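PDB 3F1Z: putative nucleic acid-binding lipoprotein from Klebsiella pneumoniae subsp. pneumoniae MGH 78578, which is of unknown function but, as a putative lipoprotein with an OB-fold, may bind nucleic acids. Local coordinates for residues A68-E80 and L88-V100. Numbering follows the deposited sequence.
Sequences AGSYYFIVTMRDE and LTFNFGSHNSADV
F73 and its strand partner F92 share V100 of helix 97-100, which lies over a face of each ring. V100 CG1 lies 4.1 Å from the F73 ring centroid in a CH-pi contact, while S97 CB reaches F73 CE1 at 3.5 Å. With chi1 at -57°, F73 CG stands beside its own backbone N, and the ring leans toward this helix. Strands 71-78 and 88-93 form an antiparallel hairpin in which F73-F92, V75-F90 and M77-L88 are the hydrogen-bonded pairs, each closed by two N-H to O=C bonds. The tight side carries these same residues. V75 CG2 lies 3.7 Å from F92 CE1, the two side chains meeting at a slant, and selenomethionine M77 presents SE to the edge of the F90 ring, a Met-aromatic contact. I111 of strand 108-114 touches M77, F90 and F92, consistent with the hairpin forming part of the OB-fold barrel wall, with these residues on its inner side.

The other face, with Y72, I74, T76, T89 and N91, is looser and partly exposed. There the N91 side chain crosses that of Y72 at about a right angle, yet amide and ring planes are only 27° apart, with N91 OD1 3.5 Å from Y72 CD2. The methyl of T89 runs alongside the T76 side chain; T89 OG1 hydrogen-bonds to T125 OG1 of strand 125-127. Toward the open end of the hairpin, S94 CB covers one face of the Y71 ring, 3.7 Å from its centroid, and a water links Y71 O to S94 N. Paired backbone bonds thus join the strands along their length, reinforced by apolar contacts on the buried face, whereas at the open end a water takes the place of a direct bond.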
ATOM      1  N   ALA A  68       2.007 -17.110 -15.225  1.00 42.78           N
ATOM      2  CA  ALA A  68       1.953 -16.785 -16.659  1.00 42.85           C
ATOM      3  C   ALA A  68       3.009 -15.750 -17.111  1.00 41.82           C
ATOM      4  O   ALA A  68       2.640 -14.660 -17.612  1.00 38.89           O
ATOM      5  CB  ALA A  68       0.515 -16.346 -17.064  1.00 42.81           C
ATOM      6  N   GLY A  69       4.288 -16.140 -16.922  1.00 40.69           N
ATOM      7  CA  GLY A  69       5.484 -15.381 -17.357  1.00 40.93           C
ATOM      8  C   GLY A  69       5.797 -14.107 -16.575  1.00 39.88           C
ATOM      9  O   GLY A  69       6.857 -13.511 -16.706  1.00 40.77           O
ATOM     10  N   SER A  70       4.899 -13.716 -15.694  1.00 37.94           N
ATOM     11  CA  SER A  70       5.071 -12.477 -14.977  1.00 37.01           C
ATOM     12  C   SER A  70       5.928 -12.563 -13.704  1.00 35.89           C
ATOM     13  O   SER A  70       6.258 -13.641 -13.211  1.00 35.25           O
ATOM     14  CB  SER A  70       3.686 -11.951 -14.564  1.00 36.91           C
ATOM     15  OG  SER A  70       3.022 -12.918 -13.748  1.00 37.73           O
ATOM     16  N   TYR A  71       6.284 -11.378 -13.204  1.00 33.31           N
ATOM     17  CA  TYR A  71       6.864 -11.229 -11.898  1.00 31.41           C
ATOM     18  C   TYR A  71       6.253  -9.959 -11.362  1.00 30.79           C
ATOM     19  O   TYR A  71       5.657  -9.162 -12.109  1.00 30.05           O
ATOM     20  CB  TYR A  71       8.399 -11.195 -11.917  1.00 30.74           C
ATOM     21  CG  TYR A  71       8.984 -10.039 -12.637  1.00 29.56           C
ATOM     22  CD1 TYR A  71       9.176  -8.848 -11.990  1.00 29.56           C
ATOM     23  CD2 TYR A  71       9.298 -10.122 -13.969  1.00 29.43           C
ATOM     24  CE1 TYR A  71       9.685  -7.771 -12.638  1.00 30.36           C
ATOM     25  CE2 TYR A  71       9.848  -9.030 -14.645  1.00 30.05           C
ATOM     26  CZ  TYR A  71      10.036  -7.865 -13.965  1.00 30.13           C
ATOM     27  OH  TYR A  71      10.552  -6.782 -14.589  1.00 30.48           O
ATOM     28  N   TYR A  72       6.379  -9.773 -10.063  1.00 30.97           N
ATOM     29  CA  TYR A  72       5.803  -8.609  -9.424  1.00 30.73           C
ATOM     30  C   TYR A  72       6.589  -8.361  -8.137  1.00 31.23           C
ATOM     31  O   TYR A  72       7.497  -9.080  -7.845  1.00 30.09           O
ATOM     32  CB  TYR A  72       4.319  -8.837  -9.176  1.00 30.92           C
ATOM     33  CG  TYR A  72       4.034  -9.883  -8.128  1.00 31.22           C
ATOM     34  CD1 TYR A  72       4.038 -11.230  -8.451  1.00 32.11           C
ATOM     35  CD2 TYR A  72       3.781  -9.524  -6.814  1.00 31.56           C
ATOM     36  CE1 TYR A  72       3.777 -12.221  -7.496  1.00 32.36           C
ATOM     37  CE2 TYR A  72       3.494 -10.503  -5.820  1.00 32.00           C
ATOM     38  CZ  TYR A  72       3.501 -11.851  -6.174  1.00 32.56           C
ATOM     39  OH  TYR A  72       3.273 -12.832  -5.225  1.00 32.54           O
ATOM     40  N   PHE A  73       6.242  -7.311  -7.383  1.00 32.45           N
ATOM     41  CA  PHE A  73       6.946  -6.973  -6.178  1.00 30.60           C
ATOM     42  C   PHE A  73       5.970  -6.736  -5.067  1.00 31.81           C
ATOM     43  O   PHE A  73       4.934  -6.161  -5.309  1.00 33.28           O
ATOM     44  CB  PHE A  73       7.670  -5.663  -6.360  1.00 30.41           C
ATOM     45  CG  PHE A  73       8.630  -5.619  -7.499  1.00 29.44           C
ATOM     46  CD1 PHE A  73       8.238  -5.182  -8.727  1.00 29.52           C
ATOM     47  CD2 PHE A  73       9.955  -5.932  -7.310  1.00 30.12           C
ATOM     48  CE1 PHE A  73       9.159  -5.112  -9.790  1.00 29.55           C
ATOM     49  CE2 PHE A  73      10.876  -5.866  -8.345  1.00 29.46           C
ATOM     50  CZ  PHE A  73      10.467  -5.457  -9.590  1.00 29.84           C
ATOM     51  N   ILE A  74       6.305  -7.161  -3.854  1.00 33.28           N
ATOM     52  CA  ILE A  74       5.548  -6.843  -2.653  1.00 34.24           C
ATOM     53  C   ILE A  74       6.429  -5.871  -1.824  1.00 34.56           C
ATOM     54  O   ILE A  74       7.621  -6.145  -1.555  1.00 33.21           O
ATOM     55  CB  ILE A  74       5.266  -8.090  -1.800  1.00 36.01           C
ATOM     56  CG1 ILE A  74       4.351  -9.037  -2.527  1.00 37.97           C
ATOM     57  CG2 ILE A  74       4.456  -7.732  -0.585  1.00 37.29           C
ATOM     58  CD1 ILE A  74       2.899  -8.445  -2.790  1.00 38.88           C
ATOM     59  N   VAL A  75       5.831  -4.750  -1.425  1.00 34.34           N
ATOM     60  CA  VAL A  75       6.460  -3.737  -0.569  1.00 32.71           C
ATOM     61  C   VAL A  75       5.632  -3.700   0.713  1.00 32.13           C
ATOM     62  O   VAL A  75       4.408  -3.591   0.663  1.00 31.84           O
ATOM     63  CB  VAL A  75       6.468  -2.387  -1.237  1.00 32.12           C
ATOM     64  CG1 VAL A  75       6.843  -1.297  -0.249  1.00 31.67           C
ATOM     65  CG2 VAL A  75       7.454  -2.408  -2.403  1.00 31.10           C
ATOM     66  N   THR A  76       6.296  -3.882   1.854  1.00 31.27           N
ATOM     67  CA  THR A  76       5.631  -3.948   3.147  1.00 30.50           C
ATOM     68  C   THR A  76       6.019  -2.722   3.951  1.00 30.24           C
ATOM     69  O   THR A  76       7.200  -2.371   4.020  1.00 30.30           O
ATOM     70  CB  THR A  76       6.037  -5.201   3.938  1.00 30.81           C
ATOM     71  OG1 THR A  76       5.875  -6.339   3.113  1.00 32.20           O
ATOM     72  CG2 THR A  76       5.199  -5.384   5.202  1.00 30.37           C
HETATM   73  N   MSE A  77       5.033  -2.140   4.630  1.00 29.87           N
HETATM   74  CA  MSE A  77       5.190  -0.869   5.323  1.00 29.26           C
HETATM   75  C   MSE A  77       4.684  -0.980   6.738  1.00 29.76           C
HETATM   76  O   MSE A  77       3.620  -1.572   6.956  1.00 29.21           O
HETATM   77  CB  MSE A  77       4.356   0.175   4.563  1.00 28.96           C
HETATM   78  CG  MSE A  77       4.489   1.576   5.060  1.00 29.00           C
HETATM   79 SE   MSE A  77       3.186   2.802   4.270  0.75 26.62          SE
HETATM   80  CE  MSE A  77       4.230   3.373   2.709  1.00 28.51           C
ATOM     81  N   ARG A  78       5.428  -0.426   7.702  1.00 29.70           N
ATOM     82  CA  ARG A  78       4.929  -0.369   9.080  1.00 30.19           C
ATOM     83  C   ARG A  78       4.611   1.082   9.458  1.00 29.51           C
ATOM     84  O   ARG A  78       5.124   2.012   8.830  1.00 26.64           O
ATOM     85  CB  ARG A  78       5.955  -0.906  10.061  1.00 31.39           C
ATOM     86  CG  ARG A  78       7.218  -0.064  10.207  1.00 31.84           C
ATOM     87  CD  ARG A  78       7.930  -0.452  11.502  1.00 32.65           C
ATOM     88  NE  ARG A  78       9.253   0.134  11.624  1.00 32.92           N
ATOM     89  CZ  ARG A  78       9.501   1.370  12.032  1.00 34.36           C
ATOM     90  NH1 ARG A  78       8.511   2.204  12.366  1.00 35.22           N
ATOM     91  NH2 ARG A  78      10.762   1.787  12.096  1.00 34.41           N
ATOM     92  N   ASP A  79       3.803   1.272  10.503  1.00 29.61           N
ATOM     93  CA  ASP A  79       3.513   2.611  10.983  1.00 30.37           C
ATOM     94  C   ASP A  79       4.818   3.350  11.373  1.00 31.61           C
ATOM     95  O   ASP A  79       5.690   2.810  12.045  1.00 31.18           O
ATOM     96  CB  ASP A  79       2.618   2.571  12.195  1.00 30.33           C
ATOM     97  CG  ASP A  79       2.075   3.949  12.555  1.00 30.56           C
ATOM     98  OD1 ASP A  79       1.031   4.337  11.961  1.00 28.70           O
ATOM     99  OD2 ASP A  79       2.692   4.626  13.437  1.00 31.01           O
ATOM    100  N   GLU A  80       4.925   4.595  10.954  1.00 32.81           N
ATOM    101  CA  GLU A  80       6.099   5.409  11.246  1.00 34.72           C
ATOM    102  C   GLU A  80       6.386   5.595  12.732  1.00 35.72           C
ATOM    103  O   GLU A  80       7.539   5.758  13.121  1.00 36.63           O
ATOM    104  CB  GLU A  80       5.918   6.792  10.649  1.00 35.06           C
ATOM    105  CG  GLU A  80       7.139   7.661  10.754  1.00 36.30           C
ATOM    106  CD  GLU A  80       6.772   9.069  10.915  1.00 35.96           C
ATOM    107  OE1 GLU A  80       5.576   9.298  10.833  1.00 36.34           O
ATOM    108  OE2 GLU A  80       7.637   9.926  11.158  1.00 35.89           O
ATOM    109  N   LEU A  88       1.226  -2.953   6.344  1.00 34.96           N
ATOM    110  CA  LEU A  88       0.433  -2.752   5.151  1.00 32.58           C
ATOM    111  C   LEU A  88       1.323  -3.189   3.980  1.00 33.04           C
ATOM    112  O   LEU A  88       2.526  -2.865   3.975  1.00 33.40           O
ATOM    113  CB  LEU A  88       0.075  -1.287   5.052  1.00 32.10           C
ATOM    114  CG  LEU A  88      -0.691  -0.816   3.821  1.00 32.31           C
ATOM    115  CD1 LEU A  88      -2.060  -1.460   3.746  1.00 31.41           C
ATOM    116  CD2 LEU A  88      -0.764   0.707   3.856  1.00 31.76           C
ATOM    117  N   THR A  89       0.770  -3.917   3.012  1.00 31.12           N
ATOM    118  CA  THR A  89       1.551  -4.338   1.865  1.00 32.07           C
ATOM    119  C   THR A  89       0.958  -3.716   0.614  1.00 31.55           C
ATOM    120  O   THR A  89      -0.239  -3.413   0.575  1.00 30.51           O
ATOM    121  CB  THR A  89       1.518  -5.849   1.661  1.00 32.94           C
ATOM    122  OG1 THR A  89       0.119  -6.244   1.570  1.00 36.62           O
ATOM    123  CG2 THR A  89       2.220  -6.602   2.821  1.00 30.50           C
ATOM    124  N   PHE A  90       1.819  -3.543  -0.389  1.00 29.36           N
ATOM    125  CA  PHE A  90       1.480  -2.997  -1.662  1.00 29.25           C
ATOM    126  C   PHE A  90       1.983  -3.950  -2.730  1.00 29.38           C
ATOM    127  O   PHE A  90       3.069  -4.478  -2.631  1.00 29.01           O
ATOM    128  CB  PHE A  90       2.221  -1.685  -1.875  1.00 30.03           C
ATOM    129  CG  PHE A  90       1.875  -0.616  -0.899  1.00 29.98           C
ATOM    130  CD1 PHE A  90       2.406  -0.622   0.364  1.00 29.83           C
ATOM    131  CD2 PHE A  90       1.107   0.452  -1.292  1.00 30.15           C
ATOM    132  CE1 PHE A  90       2.108   0.351   1.251  1.00 29.79           C
ATOM    133  CE2 PHE A  90       0.822   1.444  -0.416  1.00 30.92           C
ATOM    134  CZ  PHE A  90       1.311   1.381   0.865  1.00 30.54           C
ATOM    135  N   ASN A  91       1.239  -4.098  -3.801  1.00 30.92           N
ATOM    136  CA  ASN A  91       1.599  -5.043  -4.850  1.00 31.03           C
ATOM    137  C   ASN A  91       1.884  -4.254  -6.102  1.00 31.85           C
ATOM    138  O   ASN A  91       0.960  -3.701  -6.708  1.00 31.09           O
ATOM    139  CB  ASN A  91       0.442  -5.996  -5.080  1.00 31.41           C
ATOM    140  CG  ASN A  91       0.744  -7.062  -6.094  1.00 31.82           C
ATOM    141  OD1 ASN A  91       1.481  -6.849  -7.008  1.00 33.74           O
ATOM    142  ND2 ASN A  91       0.166  -8.239  -5.912  1.00 34.05           N
ATOM    143  N   PHE A  92       3.166  -4.224  -6.485  1.00 31.11           N
ATOM    144  CA  PHE A  92       3.611  -3.493  -7.678  1.00 30.37           C
ATOM    145  C   PHE A  92       3.851  -4.420  -8.837  1.00 30.52           C
ATOM    146  O   PHE A  92       4.673  -5.331  -8.733  1.00 31.76           O
ATOM    147  CB  PHE A  92       4.944  -2.784  -7.428  1.00 29.31           C
ATOM    148  CG  PHE A  92       4.886  -1.542  -6.539  1.00 28.55           C
ATOM    149  CD1 PHE A  92       4.963  -1.644  -5.166  1.00 29.24           C
ATOM    150  CD2 PHE A  92       4.892  -0.287  -7.087  1.00 28.40           C
ATOM    151  CE1 PHE A  92       4.996  -0.505  -4.350  1.00 28.88           C
ATOM    152  CE2 PHE A  92       4.929   0.859  -6.267  1.00 29.37           C
ATOM    153  CZ  PHE A  92       4.991   0.736  -4.907  1.00 28.64           C
ATOM    154  N   GLY A  93       3.154  -4.185  -9.951  1.00 31.00           N
ATOM    155  CA  GLY A  93       3.363  -4.958 -11.188  1.00 28.52           C
ATOM    156  C   GLY A  93       4.750  -4.666 -11.761  1.00 29.95           C
ATOM    157  O   GLY A  93       5.426  -3.687 -11.375  1.00 28.91           O
ATOM    158  N   SER A  94       5.164  -5.502 -12.705  1.00 30.26           N
ATOM    159  CA  SER A  94       6.482  -5.424 -13.284  1.00 30.42           C
ATOM    160  C   SER A  94       6.745  -4.133 -13.999  1.00 31.63           C
ATOM    161  O   SER A  94       7.904  -3.702 -14.105  1.00 33.06           O
ATOM    162  CB  SER A  94       6.736  -6.622 -14.236  1.00 30.94           C
ATOM    163  OG  SER A  94       5.702  -6.830 -15.189  1.00 30.19           O
ATOM    164  N   HIS A  95       5.687  -3.499 -14.473  1.00 32.01           N
ATOM    165  CA  HIS A  95       5.805  -2.235 -15.189  1.00 33.61           C
ATOM    166  C   HIS A  95       6.164  -1.065 -14.266  1.00 34.08           C
ATOM    167  O   HIS A  95       6.431   0.027 -14.744  1.00 33.54           O
ATOM    168  CB  HIS A  95       4.502  -1.918 -15.936  1.00 32.85           C
ATOM    169  CG  HIS A  95       3.321  -1.826 -15.037  1.00 32.80           C
ATOM    170  ND1 HIS A  95       2.713  -0.626 -14.736  1.00 34.50           N
ATOM    171  CD2 HIS A  95       2.662  -2.771 -14.332  1.00 32.11           C
ATOM    172  CE1 HIS A  95       1.720  -0.839 -13.888  1.00 33.67           C
ATOM    173  NE2 HIS A  95       1.668  -2.134 -13.631  1.00 32.87           N
ATOM    174  N   ASN A  96       6.178  -1.288 -12.958  1.00 34.75           N
ATOM    175  CA  ASN A  96       6.492  -0.209 -12.057  1.00 36.43           C
ATOM    176  C   ASN A  96       7.719  -0.556 -11.237  1.00 37.00           C
ATOM    177  O   ASN A  96       7.812  -0.233 -10.049  1.00 38.13           O
ATOM    178  CB  ASN A  96       5.273   0.183 -11.183  1.00 37.28           C
ATOM    179  CG  ASN A  96       5.367   1.627 -10.702  1.00 39.14           C
ATOM    180  OD1 ASN A  96       6.306   2.366 -11.106  1.00 41.24           O
ATOM    181  ND2 ASN A  96       4.441   2.048  -9.822  1.00 38.92           N
ATOM    182  N   SER A  97       8.692  -1.192 -11.881  1.00 36.40           N
ATOM    183  CA  SER A  97       9.879  -1.576 -11.176  1.00 36.18           C
ATOM    184  C   SER A  97      10.735  -0.354 -10.850  1.00 36.49           C
ATOM    185  O   SER A  97      11.464  -0.372  -9.862  1.00 37.71           O
ATOM    186  CB  SER A  97      10.645  -2.695 -11.911  1.00 35.73           C
ATOM    187  OG  SER A  97      11.215  -2.269 -13.093  1.00 34.54           O
ATOM    188  N   ALA A  98      10.652   0.706 -11.639  1.00 35.70           N
ATOM    189  CA  ALA A  98      11.382   1.950 -11.310  1.00 35.96           C
ATOM    190  C   ALA A  98      10.994   2.472  -9.912  1.00 35.75           C
ATOM    191  O   ALA A  98      11.858   2.886  -9.121  1.00 35.65           O
ATOM    192  CB  ALA A  98      11.121   3.026 -12.342  1.00 34.68           C
ATOM    193  N   ASP A  99       9.710   2.460  -9.589  1.00 34.87           N
ATOM    194  CA  ASP A  99       9.318   2.983  -8.300  1.00 35.04           C
ATOM    195  C   ASP A  99       9.864   2.100  -7.196  1.00 34.44           C
ATOM    196  O   ASP A  99      10.358   2.608  -6.173  1.00 34.23           O
ATOM    197  CB  ASP A  99       7.809   3.044  -8.136  1.00 36.91           C
ATOM    198  CG  ASP A  99       7.165   4.316  -8.678  1.00 37.85           C
ATOM    199  OD1 ASP A  99       7.843   5.176  -9.282  1.00 37.93           O
ATOM    200  OD2 ASP A  99       5.916   4.407  -8.478  1.00 39.36           O
ATOM    201  N   VAL A 100       9.768   0.780  -7.409  1.00 33.12           N
ATOM    202  CA  VAL A 100      10.189  -0.189  -6.408  1.00 31.93           C
ATOM    203  C   VAL A 100      11.685  -0.079  -6.147  1.00 32.07           C
ATOM    204  O   VAL A 100      12.118  -0.146  -5.008  1.00 31.86           O
ATOM    205  CB  VAL A 100       9.816  -1.626  -6.794  1.00 30.82           C
ATOM    206  CG1 VAL A 100      10.327  -2.621  -5.743  1.00 28.94           C
ATOM    207  CG2 VAL A 100       8.298  -1.758  -6.951  1.00 30.92           C
TER
HETATM  208  O   HOH W   1       3.385  -7.792 -12.833  1.00 27.15           O
HETATM  209  O   HOH W   2       5.437  -9.469 -15.893  1.00 31.36           O